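PDB 2YCD: glutathione s-transferase from Agrobacterium tumefaciens, which binds glutathione conjugates and, as a member of the glutathione transferase superfamily, probably joins glutathione to electrophilic compounds, herbicides perhaps among them. Local coordinates for residues T18-E23 with H50-S55; M36-A41 with G87-H92; L180-L185 with A202-G207. All blocks are in the same frame, centred on the assembly; numbering follows the deposited sequence.

Interaction 1 of 3, residues T18-E23 with H50-S55. With GTB (S-(p-nitrobenzyl)glutathione), chain B.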
loop_
_atom_site.group_PDB
_atom_site.type_symbol
_atom_site.label_atom_id
_atom_site.label_comp_id
_atom_site.label_asym_id
_atom_site.label_seq_id
_atom_site.Cartn_x
_atom_site.Cartn_y
_atom_site.Cartn_z
ATOM N N THR A 18 -14.693 -16.444 5.951
ATOM C CA THR A 18 -13.617 -17.276 6.461
ATOM C C THR A 18 -12.279 -16.655 6.040
ATOM O O THR A 18 -12.088 -16.321 4.871
ATOM C CB THR A 18 -13.705 -18.710 5.904
ATOM O OG1 THR A 18 -14.949 -19.280 6.328
ATOM C CG2 THR A 18 -12.544 -19.561 6.426
ATOM N N ILE A 19 -11.374 -16.481 6.994
ATOM C CA ILE A 19 -10.065 -15.921 6.694
ATOM C C ILE A 19 -8.952 -16.923 6.951
ATOM O O ILE A 19 -9.050 -17.770 7.847
ATOM C CB ILE A 19 -9.814 -14.626 7.466
ATOM C CG1 ILE A 19 -9.660 -14.904 8.947
ATOM C CG2 ILE A 19 -10.943 -13.605 7.178
ATOM C CD1 ILE A 19 -9.286 -13.660 9.746
ATOM N N THR A 20 -7.902 -16.863 6.152
ATOM C CA THR A 20 -6.763 -17.748 6.387
ATOM C C THR A 20 -5.756 -17.095 7.318
ATOM O O THR A 20 -5.542 -15.869 7.281
ATOM C CB THR A 20 -6.063 -18.145 5.086
ATOM O OG1 THR A 20 -5.749 -16.950 4.352
ATOM C CG2 THR A 20 -6.947 -19.078 4.232
ATOM N N VAL A 21 -5.147 -17.921 8.166
ATOM C CA VAL A 21 -4.220 -17.468 9.208
ATOM C C VAL A 21 -3.134 -18.529 9.366
ATOM O O VAL A 21 -3.306 -19.653 8.894
ATOM C CB VAL A 21 -4.928 -17.271 10.575
ATOM C CG1 VAL A 21 -6.138 -16.343 10.428
ATOM C CG2 VAL A 21 -5.345 -18.620 11.190
ATOM N N PHE A 22 -2.012 -18.175 9.988
ATOM C CA PHE A 22 -0.974 -19.168 10.286
ATOM C C PHE A 22 -1.499 -20.177 11.309
ATOM O O PHE A 22 -2.105 -19.799 12.313
ATOM C CB PHE A 22 0.268 -18.519 10.921
ATOM C CG PHE A 22 1.116 -17.693 9.989
ATOM C CD1 PHE A 22 1.913 -18.294 9.024
ATOM C CD2 PHE A 22 1.189 -16.320 10.155
ATOM C CE1 PHE A 22 2.733 -17.531 8.201
ATOM C CE2 PHE A 22 1.998 -15.542 9.333
ATOM C CZ PHE A 22 2.774 -16.145 8.357
ATOM N N GLU A 23 -1.237 -21.458 11.075
ATOM C CA GLU A 23 -1.419 -22.454 12.128
ATOM C C GLU A 23 -0.455 -22.200 13.289
ATOM O O GLU A 23 -0.853 -22.265 14.448
ATOM C CB GLU A 23 -1.243 -23.863 11.565
ATOM C CG GLU A 23 -1.579 -24.966 12.553
ATOM C CD GLU A 23 -1.514 -26.332 11.910
ATOM O OE1 GLU A 23 -0.487 -26.628 11.268
ATOM O OE2 GLU A 23 -2.496 -27.098 12.030
ATOM N N HIS A 50 -14.913 -16.977 10.645
ATOM C CA HIS A 50 -14.251 -18.254 10.844
ATOM C C HIS A 50 -12.837 -18.171 10.323
ATOM O O HIS A 50 -12.515 -17.284 9.515
ATOM C CB HIS A 50 -15.032 -19.369 10.128
ATOM C CG HIS A 50 -16.488 -19.341 10.441
ATOM N ND1 HIS A 50 -17.008 -19.914 11.583
ATOM C CD2 HIS A 50 -17.526 -18.726 9.824
ATOM C CE1 HIS A 50 -18.305 -19.688 11.635
ATOM N NE2 HIS A 50 -18.647 -18.966 10.578
ATOM N N VAL A 51 -11.983 -19.075 10.785
ATOM C CA VAL A 51 -10.618 -19.113 10.287
ATOM C C VAL A 51 -10.254 -20.479 9.741
ATOM O O VAL A 51 -10.804 -21.513 10.163
ATOM C CB VAL A 51 -9.573 -18.668 11.343
ATOM C CG1 VAL A 51 -9.944 -17.301 11.933
ATOM C CG2 VAL A 51 -9.405 -19.712 12.453
ATOM N N ARG A 52 -9.340 -20.462 8.780
ATOM C CA ARG A 52 -8.722 -21.666 8.269
ATOM C C ARG A 52 -7.227 -21.557 8.535
ATOM O O ARG A 52 -6.561 -20.669 7.999
ATOM C CB ARG A 52 -9.009 -21.812 6.773
ATOM C CG ARG A 52 -8.446 -23.062 6.147
ATOM C CD ARG A 52 -9.238 -23.461 4.895
ATOM N NE ARG A 52 -9.231 -22.420 3.871
ATOM C CZ ARG A 52 -8.354 -22.364 2.874
ATOM N NH1 ARG A 52 -7.411 -23.289 2.775
ATOM N NH2 ARG A 52 -8.418 -21.384 1.978
ATOM N N ARG A 53 -6.713 -22.442 9.387
ATOM C CA ARG A 53 -5.306 -22.402 9.773
ATOM C C ARG A 53 -4.435 -23.130 8.758
ATOM O O ARG A 53 -4.727 -24.267 8.378
ATOM C CB ARG A 53 -5.131 -23.057 11.144
ATOM C CG ARG A 53 -5.845 -22.349 12.289
ATOM C CD ARG A 53 -5.762 -23.178 13.579
ATOM N NE ARG A 53 -6.355 -24.500 13.401
ATOM C CZ ARG A 53 -6.110 -25.546 14.186
ATOM N NH1 ARG A 53 -5.278 -25.436 15.217
ATOM N NH2 ARG A 53 -6.698 -26.709 13.936
ATOM N N LEU A 54 -3.365 -22.482 8.316
ATOM C CA LEU A 54 -2.486 -23.058 7.311
ATOM C C LEU A 54 -1.101 -23.293 7.875
ATOM O O LEU A 54 -0.504 -22.399 8.473
ATOM C CB LEU A 54 -2.361 -22.129 6.101
ATOM C CG LEU A 54 -3.670 -21.843 5.359
ATOM C CD1 LEU A 54 -3.387 -20.953 4.160
ATOM C CD2 LEU A 54 -4.312 -23.153 4.927
ATOM N N SER A 55 -0.587 -24.500 7.667
ATOM C CA SER A 55 0.807 -24.778 7.970
ATOM C C SER A 55 1.677 -24.072 6.940
ATOM O O SER A 55 1.207 -23.698 5.864
ATOM C CB SER A 55 1.067 -26.292 7.937
ATOM O OG SER A 55 0.963 -26.802 6.613
HETATM N N1 GTB B . 0.290 -7.160 1.083
HETATM C CA1 GTB B . -0.141 -8.373 1.792
HETATM C C1 GTB B . -1.270 -8.049 2.737
HETATM O O11 GTB B . -1.216 -6.955 3.338
HETATM O O12 GTB B . -2.196 -8.879 2.896
HETATM C CB1 GTB B . 1.075 -8.970 2.518
HETATM C CG1 GTB B . 0.729 -10.312 3.159
HETATM C CD1 GTB B . 1.882 -10.862 3.977
HETATM O OE1 GTB B . 2.944 -10.243 4.031
HETATM N N2 GTB B . 1.653 -12.007 4.618
HETATM C CA2 GTB B . 2.664 -12.649 5.459
HETATM C C2 GTB B . 2.870 -14.084 5.084
HETATM O O2 GTB B . 1.938 -14.798 4.719
HETATM C CB2 GTB B . 2.148 -12.689 6.910
HETATM S SG2 GTB B . 1.985 -11.114 7.680
HETATM N N3 GTB B . 4.120 -14.539 5.194
HETATM C CA3 GTB B . 4.520 -15.914 4.945
HETATM C C3 GTB B . 5.340 -16.097 3.701
HETATM O O31 GTB B . 5.696 -15.097 3.047
HETATM O O32 GTB B . 5.620 -17.277 3.388
HETATM C "C'" GTB B . 3.627 -10.486 7.864
HETATM C "C1'" GTB B . 4.206 -10.770 9.225
HETATM C "C2'" GTB B . 4.990 -11.895 9.426
HETATM C "C3'" GTB B . 5.530 -12.147 10.687
HETATM C "C4'" GTB B . 5.284 -11.266 11.738
HETATM N N41 GTB B . 5.837 -11.515 13.008
HETATM O O41 GTB B . 5.724 -10.699 13.920
HETATM O O42 GTB B . 6.448 -12.552 13.186
HETATM C "C5'" GTB B . 4.505 -10.137 11.525
HETATM C "C6'" GTB B . 3.968 -9.882 10.267
HETATM O O HOH W 1 -3.222 -23.504 15.795
HETATM O O HOH W 2 -4.439 -27.023 9.134
#

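Interaction 2 of 3, residues M36-A41 with G87-H92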
loop_
_atom_site.group_PDB
_atom_site.type_symbol
_atom_site.label_atom_id
_atom_site.label_comp_id
_atom_site.label_asym_id
_atom_site.label_seq_id
_atom_site.Cartn_x
_atom_site.Cartn_y
_atom_site.Cartn_z
ATOM N N MET A 36 -4.486 -9.803 11.774
ATOM C CA MET A 36 -4.969 -9.021 12.906
ATOM C C MET A 36 -5.860 -7.823 12.512
ATOM O O MET A 36 -6.939 -7.641 13.089
ATOM C CB MET A 36 -3.809 -8.595 13.800
ATOM C CG MET A 36 -4.256 -7.818 15.013
ATOM S SD MET A 36 -5.224 -8.807 16.207
ATOM C CE MET A 36 -5.630 -7.473 17.314
ATOM N N PRO A 37 -5.432 -7.000 11.534
ATOM C CA PRO A 37 -6.322 -5.878 11.176
ATOM C C PRO A 37 -7.647 -6.357 10.613
ATOM O O PRO A 37 -8.664 -5.702 10.825
ATOM C CB PRO A 37 -5.522 -5.087 10.116
ATOM C CG PRO A 37 -4.390 -6.040 9.690
ATOM C CD PRO A 37 -4.096 -6.856 10.929
ATOM N N VAL A 38 -7.654 -7.489 9.907
ATOM C CA VAL A 38 -8.899 -8.051 9.393
ATOM C C VAL A 38 -9.822 -8.509 10.546
ATOM O O VAL A 38 -11.008 -8.196 10.551
ATOM C CB VAL A 38 -8.593 -9.226 8.436
ATOM C CG1 VAL A 38 -9.890 -9.915 8.009
ATOM C CG2 VAL A 38 -7.811 -8.721 7.209
ATOM N N ARG A 39 -9.282 -9.270 11.497
ATOM C CA ARG A 39 -10.039 -9.697 12.675
ATOM C C ARG A 39 -10.598 -8.487 13.415
ATOM O O ARG A 39 -11.762 -8.495 13.853
ATOM C CB ARG A 39 -9.136 -10.485 13.620
ATOM C CG ARG A 39 -8.645 -11.836 13.102
ATOM C CD ARG A 39 -7.722 -12.416 14.172
ATOM N NE ARG A 39 -7.196 -13.761 13.921
ATOM C CZ ARG A 39 -7.828 -14.875 14.289
ATOM N NH1 ARG A 39 -9.061 -14.830 14.795
ATOM N NH2 ARG A 39 -7.245 -16.048 14.093
ATOM N N TRP A 40 -9.770 -7.470 13.607
ATOM C CA TRP A 40 -10.192 -6.273 14.322
ATOM C C TRP A 40 -11.340 -5.561 13.587
ATOM O O TRP A 40 -12.359 -5.183 14.201
ATOM C CB TRP A 40 -8.959 -5.378 14.523
ATOM C CG TRP A 40 -9.164 -4.128 15.372
ATOM C CD1 TRP A 40 -10.309 -3.747 16.041
ATOM C CD2 TRP A 40 -8.188 -3.116 15.638
ATOM N NE1 TRP A 40 -10.091 -2.546 16.698
ATOM C CE2 TRP A 40 -8.804 -2.136 16.456
ATOM C CE3 TRP A 40 -6.856 -2.925 15.233
ATOM C CZ2 TRP A 40 -8.125 -0.988 16.892
ATOM C CZ3 TRP A 40 -6.177 -1.792 15.673
ATOM C CH2 TRP A 40 -6.813 -0.836 16.500
ATOM N N ALA A 41 -11.234 -5.424 12.266
ATOM C CA ALA A 41 -12.320 -4.829 11.495
ATOM C C ALA A 41 -13.625 -5.612 11.652
ATOM O O ALA A 41 -14.705 -5.021 11.842
ATOM C CB ALA A 41 -11.928 -4.710 10.018
ATOM N N GLY A 87 -5.278 -4.741 3.391
ATOM C CA GLY A 87 -5.855 -3.412 3.218
ATOM C C GLY A 87 -7.190 -3.446 2.467
ATOM O O GLY A 87 -8.135 -2.722 2.803
ATOM N N ALA A 88 -7.268 -4.275 1.423
ATOM C CA ALA A 88 -8.470 -4.385 0.605
ATOM C C ALA A 88 -9.584 -5.154 1.311
ATOM O O ALA A 88 -10.775 -4.915 1.076
ATOM C CB ALA A 88 -8.142 -5.062 -0.711
ATOM N N ILE A 89 -9.199 -6.096 2.165
ATOM C CA ILE A 89 -10.161 -6.861 2.955
ATOM C C ILE A 89 -10.805 -5.941 3.995
ATOM O O ILE A 89 -12.034 -5.892 4.129
ATOM C CB ILE A 89 -9.489 -8.100 3.596
ATOM C CG1 ILE A 89 -9.039 -9.095 2.511
ATOM C CG2 ILE A 89 -10.477 -8.793 4.561
ATOM C CD1 ILE A 89 -8.045 -10.140 3.039
ATOM N N VAL A 90 -9.981 -5.179 4.706
ATOM C CA VAL A 90 -10.494 -4.150 5.603
ATOM C C VAL A 90 -11.376 -3.150 4.862
ATOM O O VAL A 90 -12.477 -2.842 5.334
ATOM C CB VAL A 90 -9.353 -3.472 6.372
ATOM C CG1 VAL A 90 -9.849 -2.245 7.124
ATOM C CG2 VAL A 90 -8.699 -4.480 7.341
ATOM N N MET A 91 -10.965 -2.722 3.666
ATOM C CA MET A 91 -11.792 -1.814 2.870
ATOM C C MET A 91 -13.176 -2.399 2.597
ATOM O O MET A 91 -14.197 -1.737 2.774
ATOM C CB MET A 91 -11.097 -1.481 1.546
ATOM C CG MET A 91 -11.829 -0.425 0.738
ATOM S SD MET A 91 -11.721 1.208 1.488
ATOM C CE MET A 91 -10.142 1.749 0.850
ATOM N N HIS A 92 -13.208 -3.650 2.150
ATOM C CA HIS A 92 -14.469 -4.320 1.836
ATOM C C HIS A 92 -15.399 -4.419 3.035
ATOM O O HIS A 92 -16.606 -4.135 2.925
ATOM C CB HIS A 92 -14.199 -5.711 1.244
ATOM C CG HIS A 92 -15.438 -6.501 0.948
ATOM N ND1 HIS A 92 -16.273 -6.204 -0.107
ATOM C CD2 HIS A 92 -15.983 -7.569 1.576
ATOM C CE1 HIS A 92 -17.271 -7.072 -0.130
ATOM N NE2 HIS A 92 -17.126 -7.901 0.885
#

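Interaction 3 of 3, residues L180-L185 with A202-G207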
loop_
_atom_site.group_PDB
_atom_site.type_symbol
_atom_site.label_atom_id
_atom_site.label_comp_id
_atom_site.label_asym_id
_atom_site.label_seq_id
_atom_site.Cartn_x
_atom_site.Cartn_y
_atom_site.Cartn_z
ATOM N N LEU A 180 -5.618 0.026 10.363
ATOM C CA LEU A 180 -4.417 -0.280 9.582
ATOM C C LEU A 180 -3.179 0.409 10.147
ATOM O O LEU A 180 -2.098 -0.206 10.268
ATOM C CB LEU A 180 -4.621 0.085 8.110
ATOM C CG LEU A 180 -5.680 -0.755 7.382
ATOM C CD1 LEU A 180 -5.933 -0.173 5.996
ATOM C CD2 LEU A 180 -5.279 -2.243 7.298
ATOM N N MET A 181 -3.329 1.670 10.547
ATOM C CA MET A 181 -2.183 2.414 11.065
ATOM C C MET A 181 -1.678 1.872 12.407
ATOM O O MET A 181 -0.463 1.737 12.605
ATOM C CB MET A 181 -2.526 3.901 11.206
ATOM C CG MET A 181 -1.319 4.779 11.604
ATOM S SD MET A 181 -0.100 4.966 10.273
ATOM C CE MET A 181 -0.947 6.149 9.212
ATOM N N ILE A 182 -2.595 1.548 13.308
ATOM C CA ILE A 182 -2.187 1.013 14.597
ATOM C C ILE A 182 -1.545 -0.364 14.458
ATOM O O ILE A 182 -0.544 -0.656 15.105
ATOM C CB ILE A 182 -3.342 1.069 15.602
ATOM C CG1 ILE A 182 -3.569 2.537 15.973
ATOM C CG2 ILE A 182 -3.018 0.253 16.874
ATOM C CD1 ILE A 182 -4.851 2.818 16.754
ATOM N N CYS A 183 -2.088 -1.219 13.596
ATOM C CA CYS A 183 -1.468 -2.530 13.417
ATOM C C CYS A 183 -0.062 -2.422 12.822
ATOM O O CYS A 183 0.826 -3.190 13.210
ATOM C CB CYS A 183 -2.356 -3.463 12.590
ATOM S SG CYS A 183 -3.869 -4.003 13.450
ATOM N N VAL A 184 0.140 -1.460 11.927
ATOM C CA VAL A 184 1.479 -1.185 11.381
ATOM C C VAL A 184 2.426 -0.685 12.495
ATOM O O VAL A 184 3.548 -1.192 12.667
ATOM C CB VAL A 184 1.370 -0.179 10.175
ATOM C CG1 VAL A 184 2.692 0.522 9.883
ATOM C CG2 VAL A 184 0.817 -0.896 8.912
ATOM N N LEU A 185 1.978 0.299 13.265
ATOM C CA LEU A 185 2.822 0.884 14.312
ATOM C C LEU A 185 3.193 -0.132 15.384
ATOM O O LEU A 185 4.280 -0.045 15.966
ATOM C CB LEU A 185 2.123 2.087 14.955
ATOM C CG LEU A 185 2.020 3.337 14.080
ATOM C CD1 LEU A 185 1.113 4.355 14.738
ATOM C CD2 LEU A 185 3.394 3.934 13.822
ATOM N N ALA A 202 0.474 6.889 22.748
ATOM C CA ALA A 202 -0.861 7.037 23.317
ATOM C C ALA A 202 -1.938 6.656 22.302
ATOM O O ALA A 202 -2.968 6.076 22.662
ATOM C CB ALA A 202 -1.071 8.477 23.826
ATOM N N TYR A 203 -1.695 7.001 21.039
ATOM C CA TYR A 203 -2.590 6.647 19.933
ATOM C C TYR A 203 -2.710 5.117 19.791
ATOM O O TYR A 203 -3.808 4.571 19.763
ATOM C CB TYR A 203 -2.064 7.316 18.658
ATOM C CG TYR A 203 -2.726 6.891 17.358
ATOM C CD1 TYR A 203 -4.037 7.227 17.074
ATOM C CD2 TYR A 203 -2.017 6.156 16.412
ATOM C CE1 TYR A 203 -4.640 6.848 15.878
ATOM C CE2 TYR A 203 -2.594 5.780 15.214
ATOM C CZ TYR A 203 -3.899 6.116 14.944
ATOM O OH TYR A 203 -4.480 5.712 13.764
ATOM N N VAL A 204 -1.578 4.432 19.758
ATOM C CA VAL A 204 -1.583 2.970 19.691
ATOM C C VAL A 204 -2.327 2.385 20.901
ATOM O O VAL A 204 -3.154 1.483 20.750
ATOM C CB VAL A 204 -0.152 2.437 19.633
ATOM C CG1 VAL A 204 -0.126 0.921 19.867
ATOM C CG2 VAL A 204 0.475 2.788 18.288
ATOM N N GLU A 205 -2.046 2.901 22.099
ATOM C CA GLU A 205 -2.729 2.414 23.294
ATOM C C GLU A 205 -4.238 2.676 23.257
ATOM O O GLU A 205 -5.030 1.834 23.723
ATOM C CB GLU A 205 -2.100 2.959 24.587
ATOM C CG GLU A 205 -0.663 2.469 24.834
ATOM C CD GLU A 205 -0.533 0.951 24.886
ATOM O OE1 GLU A 205 -1.498 0.277 25.303
ATOM O OE2 GLU A 205 0.541 0.429 24.511
ATOM N N ARG A 206 -4.657 3.807 22.695
ATOM C CA ARG A 206 -6.090 4.088 22.556
ATOM C C ARG A 206 -6.791 3.011 21.714
ATOM O O ARG A 206 -7.915 2.588 22.015
ATOM C CB ARG A 206 -6.329 5.467 21.932
ATOM C CG ARG A 206 -6.186 6.618 22.918
ATOM C CD ARG A 206 -6.849 7.897 22.400
ATOM N NE ARG A 206 -6.199 8.420 21.213
ATOM C CZ ARG A 206 -5.061 9.098 21.224
ATOM N NH1 ARG A 206 -4.424 9.325 22.375
ATOM N NH2 ARG A 206 -4.557 9.550 20.092
ATOM N N GLY A 207 -6.129 2.583 20.637
ATOM C CA GLY A 207 -6.681 1.525 19.803
ATOM C C GLY A 207 -6.719 0.176 20.526
ATOM O O GLY A 207 -7.710 -0.550 20.456
#

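Interaction 1 of 3, residues T18-E23 with H50-S55
The parallel strands 18-22 and 50-54 are the two strands of the beta-alpha-beta unit that opens the thioredoxin-like domain of this transferase, and they illustrate how a parallel ladder is built. Thr-18 starts it, its CG2 anti to the backbone N and lying over the 50-54 backbone, while its own backbone pairs with Glu-77 on the antiparallel side. Ile-19 then supplies both bonds of a parallel rung: its N donates to His-50 O at 2.9 Å, in the carbonyl plane, and its O accepts from Arg-52 N, which stands above the plane of Ile-19's own carbonyl. On the face turned to helix 35-45, Ile-19 CG1 lies beside Val-51 CG1 at 3.8 Å. Thr-20 points to the other face, where its CG2 sits 3.5 Å from Arg-52 NH2, over one face of the guanidinium; its OG1 is hydrogen-bonded to Ser-75 N. Val-21 N donates to Arg-52 O, and Val-21 O takes Leu-54 N at 2.9 Å almost along the C=O axis. Phe-22 turns away from the second strand to line the ligand pocket, with CE2 3.7 Å from CB2 of S-(p-nitrobenzyl)glutathione. At Glu-23 the ladder closes through N to Leu-54 O, an almost straight bond of 173° at hydrogen. Glu-23 OE2 lies over one face of the Arg-53 guanidinium, too far for a salt bridge, and one water bridges Glu-23 O to Arg-53 NH1, 2.9 Å from the latter.

Interaction 2 of 3, residues M36-A41 with G87-H92
Helices 35-45 and 86-96 run side by side in the same direction, their axes here 9.1 Å apart and only 6° from parallel, with the backbones nearest at Val-38 and Val-90, whose CA atoms are 5.7 Å apart. The two valines face each other at this point of nearest approach, each with one methyl anti to the backbone N and the other beside it. Val-90 makes its contacts through the latter branch, CG2: it rests 3.7 Å from Pro-37 O and has Pro-37 CB, Val-38 CG2 and Ala-41 CB around it, the last at 4.2 Å. Pro-37 O already accepts the helical bond from Ala-41 N, so the methyl lies against a carbonyl that is engaged within its own helix. Val-38 answers with both of its methyls against one branch of Ile-89. CG1 of Val-38 is 3.7 Å from Ile-89 CG2 and Val-38 CG2 is 3.8 Å from that same methyl, the two side chains crossing obliquely. Ile-89 CG2 is directed there because it stands anti to its backbone N. All five touching residues are buried, and the interface is wholly apolar at the side-chain level. The pair packs on the thioredoxin-like sheet, Val-38 resting on Ile-19 of strand 18-22 and Ile-89 on Leu-83 of strand 81-84, while helix 176-185 meets it through Ile-179 and Cys-183 on Pro-37 and Ala-176 on Val-90.

Interaction 3 of 3, residues L180-L185 with A202-G207
The ring of Tyr-203 lies at the centre of the contact where helices 176-185 and 198-208 cross at -115° within the all-helical C-terminal domain. With CG anti to the backbone N (chi1 171°), the ring reaches across to the first helix and offers it both a face and an edge. Ile-182 covers the face: CD1 stands 4.0 Å from the ring centroid, 17° off the normal, in a CH-pi contact, while Ile-182 CG1 approaches the rim at CE2, 3.5 Å away. At the edge, one helical turn on, Leu-185 CD1 lies in the plane of the ring, 4.0 Å from Tyr-203 CD2. Met-181 also comes to the edge through CG, 4.0 Å from Tyr-203 CE2, its side chain crossing the tyrosine at about a right angle, and its CB touches OH. Beyond the ring, Ile-182 CD1 ends 3.8 Å from Gly-207 CA, where the absence of a side chain gives the methyl its place, and Leu-185 CB meets Val-204 CG2 at 3.8 Å. The contact thus rests on dispersion and shape, and its one polar side-chain group, the phenol hydroxyl, is satisfied by a hydrogen bond to Asp-178 OD1, which probably helps fix the ring against Ile-182.

How the interactions relate
Chemistry follows place in these three contacts. Interaction 1, partly exposed at the outer strand of the sheet, relies on backbone hydrogen bonds, with charged side chains and water at its margin; interactions 2 and 3 are buried and apolar, one between nearly parallel helices, the other between steeply crossed ones. Helix 35-45 serves two contacts: it connects the strands of interaction 1 and covers their sheet, with Ile-19 CD1 3.9 Å from Arg-39 CG, and it supplies half of interaction 2. Its Trp-40 reaches the C-terminal domain, CZ2 lying 3.6 Å from Gly-207 O in interaction 3. Interactions 1 and 3, with centres about 24 Å apart, do not touch; interaction 2 lies in contact with both.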